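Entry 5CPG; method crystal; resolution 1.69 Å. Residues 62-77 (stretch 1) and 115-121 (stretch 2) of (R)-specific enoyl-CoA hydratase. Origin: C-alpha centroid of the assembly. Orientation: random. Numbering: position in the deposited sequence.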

ATOM      1  N   LEU A  62      -0.128  -4.617  -2.722  1.00  6.64           N
ATOM      2  CA  LEU A  62       0.312  -4.038  -4.000  1.00  4.69           C
ATOM      3  C   LEU A  62      -0.896  -3.328  -4.671  1.00  4.74           C
ATOM      4  O   LEU A  62      -0.743  -2.246  -5.256  1.00  6.98           O
ATOM      5  N   SER A  63      -2.100  -3.871  -4.550  1.00  4.73           N
ATOM      6  CA  SER A  63      -3.233  -3.172  -5.134  1.00  8.62           C
ATOM      7  C   SER A  63      -3.522  -1.826  -4.476  1.00  5.53           C
ATOM      8  O   SER A  63      -3.988  -0.922  -5.157  1.00  8.01           O
ATOM      9  N   GLY A  64      -3.259  -1.696  -3.164  1.00  7.70           N
ATOM     10  CA  GLY A  64      -3.452  -0.403  -2.515  1.00  8.44           C
ATOM     11  C   GLY A  64      -2.466   0.594  -3.087  1.00  5.73           C
ATOM     12  O   GLY A  64      -2.786   1.727  -3.310  1.00  6.92           O
ATOM     13  N   ALA A  65      -1.235   0.149  -3.319  1.00  5.30           N
ATOM     14  CA  ALA A  65      -0.272   0.998  -3.964  1.00  5.01           C
ATOM     15  C   ALA A  65      -0.730   1.487  -5.348  1.00  5.90           C
ATOM     16  O   ALA A  65      -0.615   2.675  -5.667  1.00  6.39           O
ATOM     17  N   LEU A  66      -1.223   0.574  -6.167  1.00  6.99           N
ATOM     18  CA  LEU A  66      -1.672   0.931  -7.523  1.00  5.19           C
ATOM     19  C   LEU A  66      -2.864   1.880  -7.475  1.00  5.51           C
ATOM     20  O   LEU A  66      -2.901   2.847  -8.206  1.00  7.06           O
ATOM     21  N   ILE A  67      -3.828   1.605  -6.583  1.00  6.95           N
ATOM     22  CA  ILE A  67      -4.968   2.493  -6.391  1.00  4.75           C
ATOM     23  C   ILE A  67      -4.492   3.904  -6.045  1.00  6.19           C
ATOM     24  O   ILE A  67      -4.987   4.880  -6.608  1.00  6.05           O
ATOM     25  N   SER A  68      -3.538   4.006  -5.118  1.00  6.08           N
ATOM     26  CA  SER A  68      -3.118   5.348  -4.677  1.00  9.63           C
ATOM     27  C   SER A  68      -2.469   6.094  -5.815  1.00  7.53           C
ATOM     28  O   SER A  68      -2.644   7.314  -5.931  1.00  7.58           O
ATOM     29  N   ALA A  69      -1.727   5.387  -6.667  1.00  4.86           N
ATOM     30  CA  ALA A  69      -1.060   6.065  -7.800  1.00  5.77           C
ATOM     31  C   ALA A  69      -2.112   6.491  -8.854  1.00  8.04           C
ATOM     32  O   ALA A  69      -1.966   7.549  -9.487  1.00  9.44           O
ATOM     33  N   ALA A  70      -3.157   5.678  -9.039  1.00  7.21           N
ATOM     34  CA  ALA A  70      -4.224   6.045  -9.985  1.00  6.47           C
ATOM     35  C   ALA A  70      -4.869   7.334  -9.542  1.00  5.69           C
ATOM     36  O   ALA A  70      -5.139   8.218 -10.334  1.00  8.84           O
ATOM     37  N   ILE A  71      -5.128   7.443  -8.252  1.00  6.43           N
ATOM     38  CA  ILE A  71      -5.820   8.628  -7.747  1.00  7.05           C
ATOM     39  C   ILE A  71      -4.896   9.842  -7.879  1.00  9.21           C
ATOM     40  O   ILE A  71      -5.265  10.920  -8.364  1.00  9.91           O
ATOM     41  N   ALA A  72      -3.638   9.641  -7.489  1.00  6.98           N
ATOM     42  CA  ALA A  72      -2.676  10.724  -7.500  1.00  9.61           C
ATOM     43  C   ALA A  72      -2.216  11.181  -8.854  1.00  7.89           C
ATOM     44  O   ALA A  72      -1.787  12.334  -8.969  1.00 10.98           O
ATOM     45  N   THR A  73      -2.258  10.300  -9.855  1.00  8.58           N
ATOM     46  CA  THR A  73      -1.726  10.683 -11.177  1.00 10.42           C
ATOM     47  C   THR A  73      -2.766  10.748 -12.280  1.00 11.57           C
ATOM     48  O   THR A  73      -2.459  11.318 -13.354  1.00 13.11           O
ATOM     49  N   VAL A  74      -3.955  10.196 -12.051  1.00  7.97           N
ATOM     50  CA  VAL A  74      -4.954  10.128 -13.145  1.00 11.95           C
ATOM     51  C   VAL A  74      -6.239  10.844 -12.743  1.00 14.22           C
ATOM     52  O   VAL A  74      -6.609  11.801 -13.404  1.00 14.60           O
ATOM     53  N   LEU A  75      -6.901  10.405 -11.660  1.00 11.65           N
ATOM     54  CA  LEU A  75      -8.178  11.026 -11.278  1.00 10.60           C
ATOM     55  C   LEU A  75      -8.363  11.092  -9.749  1.00  7.44           C
ATOM     56  O   LEU A  75      -8.508  10.050  -9.098  1.00  8.71           O
ATOM     57  N   PRO A  76      -8.405  12.304  -9.189  1.00  9.71           N
ATOM     58  CA  PRO A  76      -8.299  13.607  -9.879  1.00 10.29           C
ATOM     59  C   PRO A  76      -6.894  14.011 -10.291  1.00 11.01           C
ATOM     60  O   PRO A  76      -6.728  14.973 -11.018  1.00 12.89           O
ATOM     61  N   GLY A  77      -5.869  13.315  -9.811  1.00 10.63           N
ATOM     62  CA  GLY A  77      -4.524  13.624 -10.249  1.00 12.03           C
ATOM     63  C   GLY A  77      -3.795  14.610  -9.372  1.00 11.05           C
ATOM     64  O   GLY A  77      -4.110  14.773  -8.189  1.00 13.94           O
ATOM     65  N   ARG A 115     -15.747  11.034  -2.568  1.00  6.22           N
ATOM     66  CA  ARG A 115     -15.714   9.607  -2.313  1.00  8.83           C
ATOM     67  C   ARG A 115     -15.558   8.896  -3.659  1.00 12.29           C
ATOM     68  O   ARG A 115     -16.315   9.151  -4.586  1.00 10.40           O
ATOM     69  N   MET A 116     -14.526   8.059  -3.775  1.00  7.95           N
ATOM     70  CA  MET A 116     -14.108   7.468  -5.042  1.00 10.39           C
ATOM     71  C   MET A 116     -14.183   5.982  -4.892  1.00 12.40           C
ATOM     72  O   MET A 116     -13.628   5.428  -3.914  1.00 11.17           O
ATOM     73  N   ALA A 117     -14.897   5.303  -5.795  1.00  9.00           N
ATOM     74  CA  ALA A 117     -14.854   3.852  -5.769  1.00  6.57           C
ATOM     75  C   ALA A 117     -13.488   3.429  -6.330  1.00  8.82           C
ATOM     76  O   ALA A 117     -12.998   4.073  -7.249  1.00  8.69           O
ATOM     77  N   THR A 118     -12.868   2.397  -5.759  1.00  7.18           N
ATOM     78  CA  THR A 118     -11.522   1.989  -6.181  1.00  8.86           C
ATOM     79  C   THR A 118     -11.523   0.480  -6.357  1.00  6.80           C
ATOM     80  O   THR A 118     -11.409  -0.260  -5.398  1.00  9.36           O
ATOM     81  N   ARG A 119     -11.722   0.004  -7.591  1.00  7.30           N
ATOM     82  CA  ARG A 119     -11.848  -1.422  -7.852  1.00  6.48           C
ATOM     83  C   ARG A 119     -10.638  -1.888  -8.642  1.00  6.56           C
ATOM     84  O   ARG A 119     -10.093  -1.099  -9.425  1.00 11.66           O
ATOM     85  N   VAL A 120     -10.253  -3.139  -8.456  1.00  8.31           N
ATOM     86  CA  VAL A 120      -9.114  -3.678  -9.219  1.00  4.81           C
ATOM     87  C   VAL A 120      -9.542  -5.007  -9.815  1.00  7.52           C
ATOM     88  O   VAL A 120     -10.095  -5.867  -9.126  1.00  9.05           O
ATOM     89  N   PHE A 121      -9.257  -5.159 -11.108  1.00 10.30           N
ATOM     90  CA  PHE A 121      -9.592  -6.376 -11.848  1.00  9.56           C
ATOM     91  C   PHE A 121      -8.364  -6.976 -12.468  1.00  8.81           C
ATOM     92  O   PHE A 121      -7.453  -6.251 -12.843  1.00 10.52           O
TER

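A helix, residues 62-73, lies across one strand, residues 115-121, with the axes 9.3 Å apart at closest approach and the chain directions 128° apart. No hydrogen bond joins the two stretches, so the contact rests on the fit of side chains. Periodicity selects them. On the strand, alternate residues Met-116, Thr-118 and Val-120 point toward the helix, while Arg-119 points away; on the helix, Ser-63, Ile-67 and Ile-71, spaced four apart, point toward the strand. Leu-66 points the same way but makes no contact, its CD1 stopping 5.7 Å from Val-120 CG1. By nearest CA atoms, Ser-63 pairs with Val-120, Ile-67 with Thr-118 and Ile-71 with Met-116.

Ile-67 is the centre. Its chi1 is m and chi2 t, an extended form well suited to a helix, where a beta-branched side chain has few comfortable choices. CG2 packs on Thr-118 CB at 3.7 Å, and CD1 reaches Val-120 CG2 at 3.9 Å, so one isoleucine spans two inward positions of the strand. Ile-71 repeats the same m, t conformation one turn later and brings CD1 to 4.1 Å from Thr-118 CG2. The closest approaches of Thr-118 to the two isoleucines are thus made by carbons, CB to Ile-67 and CG2 to Ile-71. Its chi1 is p, and its OG1 is hydrogen-bonded elsewhere in the structure, which lets a polar residue sit buried in an apolar contact.

Near the start of the helix a small residue meets the strand. Ser-63, with chi1 m, has OG 4.1 Å from Val-120 CG1, a packing contact. Val-120 is t and packs against both Ser-63 and Ile-67, with CG2 near both.

The backbones are farther apart where the CA atoms of Ile-71 and Met-116 are 8.8 Å from each other, and Met-116 reaches past Ile-71 to the loop after the helix. It is t, p, p, a bent course: CE lies 4.0 Å from Leu-75 O and 4.2 Å from Pro-76 CD, and SD is 4.1 Å from Leu-75 CD2. Leu-75 starts sideways, but its t, p rotamer brings its end nearer the strand. The peptide bond before Pro-76 is cis, and its ring, with CB sideways, meets Met-116 at CD.

The remaining helix hydroxyls are satisfied locally. Ser-68, pointing away with chi1 p, donates from OG to Ala-65 O at 2.7 Å; Thr-73, also p, donates from OG1 to Ala-69 O at 2.7 Å.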

ATOM      1  CB  LEU A  62       0.916  -5.102  -4.921  1.00  5.59           C
ATOM      2  CG  LEU A  62       1.351  -4.622  -6.329  1.00  7.25           C
ATOM      3  CD1 LEU A  62       2.439  -3.568  -6.230  1.00  5.77           C
ATOM      4  CD2 LEU A  62       1.809  -5.796  -7.182  1.00 11.24           C
ATOM      5  CB  SER A  63      -4.493  -4.027  -5.067  1.00  9.77           C
ATOM      6  OG  SER A  63      -4.402  -5.107  -5.978  1.00 13.97           O
ATOM      7  CB  ALA A  65       1.084   0.262  -4.071  1.00  4.82           C
ATOM      8  CB  LEU A  66      -2.033  -0.349  -8.303  1.00  4.50           C
ATOM      9  CG  LEU A  66      -0.812  -1.252  -8.519  1.00  9.50           C
ATOM     10  CD1 LEU A  66      -1.268  -2.546  -9.170  1.00  9.08           C
ATOM     11  CD2 LEU A  66       0.215  -0.524  -9.413  1.00  8.68           C
ATOM     12  CB  ILE A  67      -5.903   1.967  -5.290  1.00  5.97           C
ATOM     13  CG1 ILE A  67      -6.703   0.783  -5.846  1.00  7.83           C
ATOM     14  CG2 ILE A  67      -6.848   3.059  -4.795  1.00  4.72           C
ATOM     15  CD1 ILE A  67      -7.435  -0.066  -4.748  1.00  6.51           C
ATOM     16  CB  SER A  68      -2.164   5.274  -3.479  1.00  6.22           C
ATOM     17  OG  SER A  68      -0.924   4.707  -3.840  1.00  8.54           O
ATOM     18  CB  ALA A  69       0.015   5.160  -8.418  1.00  5.22           C
ATOM     19  CB  ALA A  70      -5.273   4.952 -10.079  1.00  7.05           C
ATOM     20  CB  ILE A  71      -6.235   8.417  -6.290  1.00  6.24           C
ATOM     21  CG1 ILE A  71      -7.312   7.308  -6.188  1.00  7.45           C
ATOM     22  CG2 ILE A  71      -6.636   9.751  -5.628  1.00  7.63           C
ATOM     23  CD1 ILE A  71      -7.707   7.026  -4.737  1.00 10.23           C
ATOM     24  CB  ALA A  72      -1.441  10.320  -6.675  1.00 12.77           C
ATOM     25  CB  THR A  73      -0.572   9.743 -11.657  1.00 12.48           C
ATOM     26  OG1 THR A  73      -1.038   8.416 -11.919  1.00 12.69           O
ATOM     27  CG2 THR A  73       0.542   9.670 -10.586  1.00 10.58           C
ATOM     28  CB  VAL A  74      -5.287   8.690 -13.563  1.00 14.42           C
ATOM     29  CG1 VAL A  74      -6.287   8.703 -14.717  1.00 11.19           C
ATOM     30  CG2 VAL A  74      -4.022   7.956 -14.001  1.00 13.81           C
ATOM     31  CB  LEU A  75      -9.333  10.254 -11.910  1.00  6.81           C
ATOM     32  CG  LEU A  75     -10.763  10.770 -11.675  1.00 13.87           C
ATOM     33  CD1 LEU A  75     -11.003  12.034 -12.498  1.00 17.90           C
ATOM     34  CD2 LEU A  75     -11.900   9.733 -11.924  1.00 10.32           C
ATOM     35  CB  PRO A  76      -8.855  14.614  -8.835  1.00 11.87           C
ATOM     36  CG  PRO A  76      -9.487  13.766  -7.771  1.00 12.70           C
ATOM     37  CD  PRO A  76      -8.690  12.500  -7.760  1.00 11.04           C
ATOM     38  CB  ARG A 115     -16.995   9.164  -1.570  1.00 15.23           C
ATOM     39  CG  ARG A 115     -17.117   7.691  -1.350  1.00 17.10           C
ATOM     40  CD  ARG A 115     -18.238   7.306  -0.379  1.00 32.05           C
ATOM     41  NE  ARG A 115     -17.893   7.739   0.969  1.00 53.64           N
ATOM     42  CZ  ARG A 115     -18.504   8.726   1.618  1.00 56.33           C
ATOM     43  NH1 ARG A 115     -18.102   9.052   2.842  1.00 51.52           N
ATOM     44  NH2 ARG A 115     -19.520   9.370   1.049  1.00 50.46           N
ATOM     45  CB  MET A 116     -12.669   7.897  -5.396  1.00 11.66           C
ATOM     46  CG  MET A 116     -12.217   7.458  -6.756  1.00 18.00           C
ATOM     47  SD  MET A 116     -12.715   8.609  -8.069  1.00 23.14           S
ATOM     48  CE  MET A 116     -12.129  10.105  -7.305  1.00 16.22           C
ATOM     49  CB  ALA A 117     -15.974   3.252  -6.604  1.00 16.17           C
ATOM     50  CB  THR A 118     -10.431   2.429  -5.161  1.00  8.67           C
ATOM     51  OG1 THR A 118     -10.713   1.827  -3.893  1.00  7.19           O
ATOM     52  CG2 THR A 118     -10.439   3.947  -4.978  1.00  5.27           C
ATOM     53  CB  ARG A 119     -13.128  -1.724  -8.658  1.00  8.92           C
ATOM     54  CG  ARG A 119     -14.394  -1.069  -8.043  1.00 16.61           C
ATOM     55  CD  ARG A 119     -15.540  -0.981  -9.062  1.00 17.83           C
ATOM     56  NE  ARG A 119     -16.679  -0.211  -8.505  1.00 19.57           N
ATOM     57  CZ  ARG A 119     -17.252   0.844  -9.083  1.00 16.77           C
ATOM     58  NH1 ARG A 119     -16.862   1.281 -10.276  1.00 22.12           N
ATOM     59  NH2 ARG A 119     -18.272   1.444  -8.479  1.00 26.73           N
ATOM     60  CB  VAL A 120      -7.844  -3.920  -8.357  1.00  9.59           C
ATOM     61  CG1 VAL A 120      -6.671  -4.345  -9.277  1.00  4.66           C
ATOM     62  CG2 VAL A 120      -7.480  -2.671  -7.587  1.00 11.41           C
ATOM     63  CB  PHE A 121     -10.595  -6.078 -12.968  1.00  9.17           C
ATOM     64  CG  PHE A 121     -11.882  -5.495 -12.478  1.00 14.86           C
ATOM     65  CD1 PHE A 121     -12.002  -4.134 -12.364  1.00  9.99           C
ATOM     66  CD2 PHE A 121     -12.933  -6.313 -12.086  1.00 11.33           C
ATOM     67  CE1 PHE A 121     -13.182  -3.537 -11.885  1.00 19.28           C
ATOM     68  CE2 PHE A 121     -14.154  -5.724 -11.600  1.00 13.74           C
ATOM     69  CZ  PHE A 121     -14.256  -4.347 -11.508  1.00 11.74           C
TER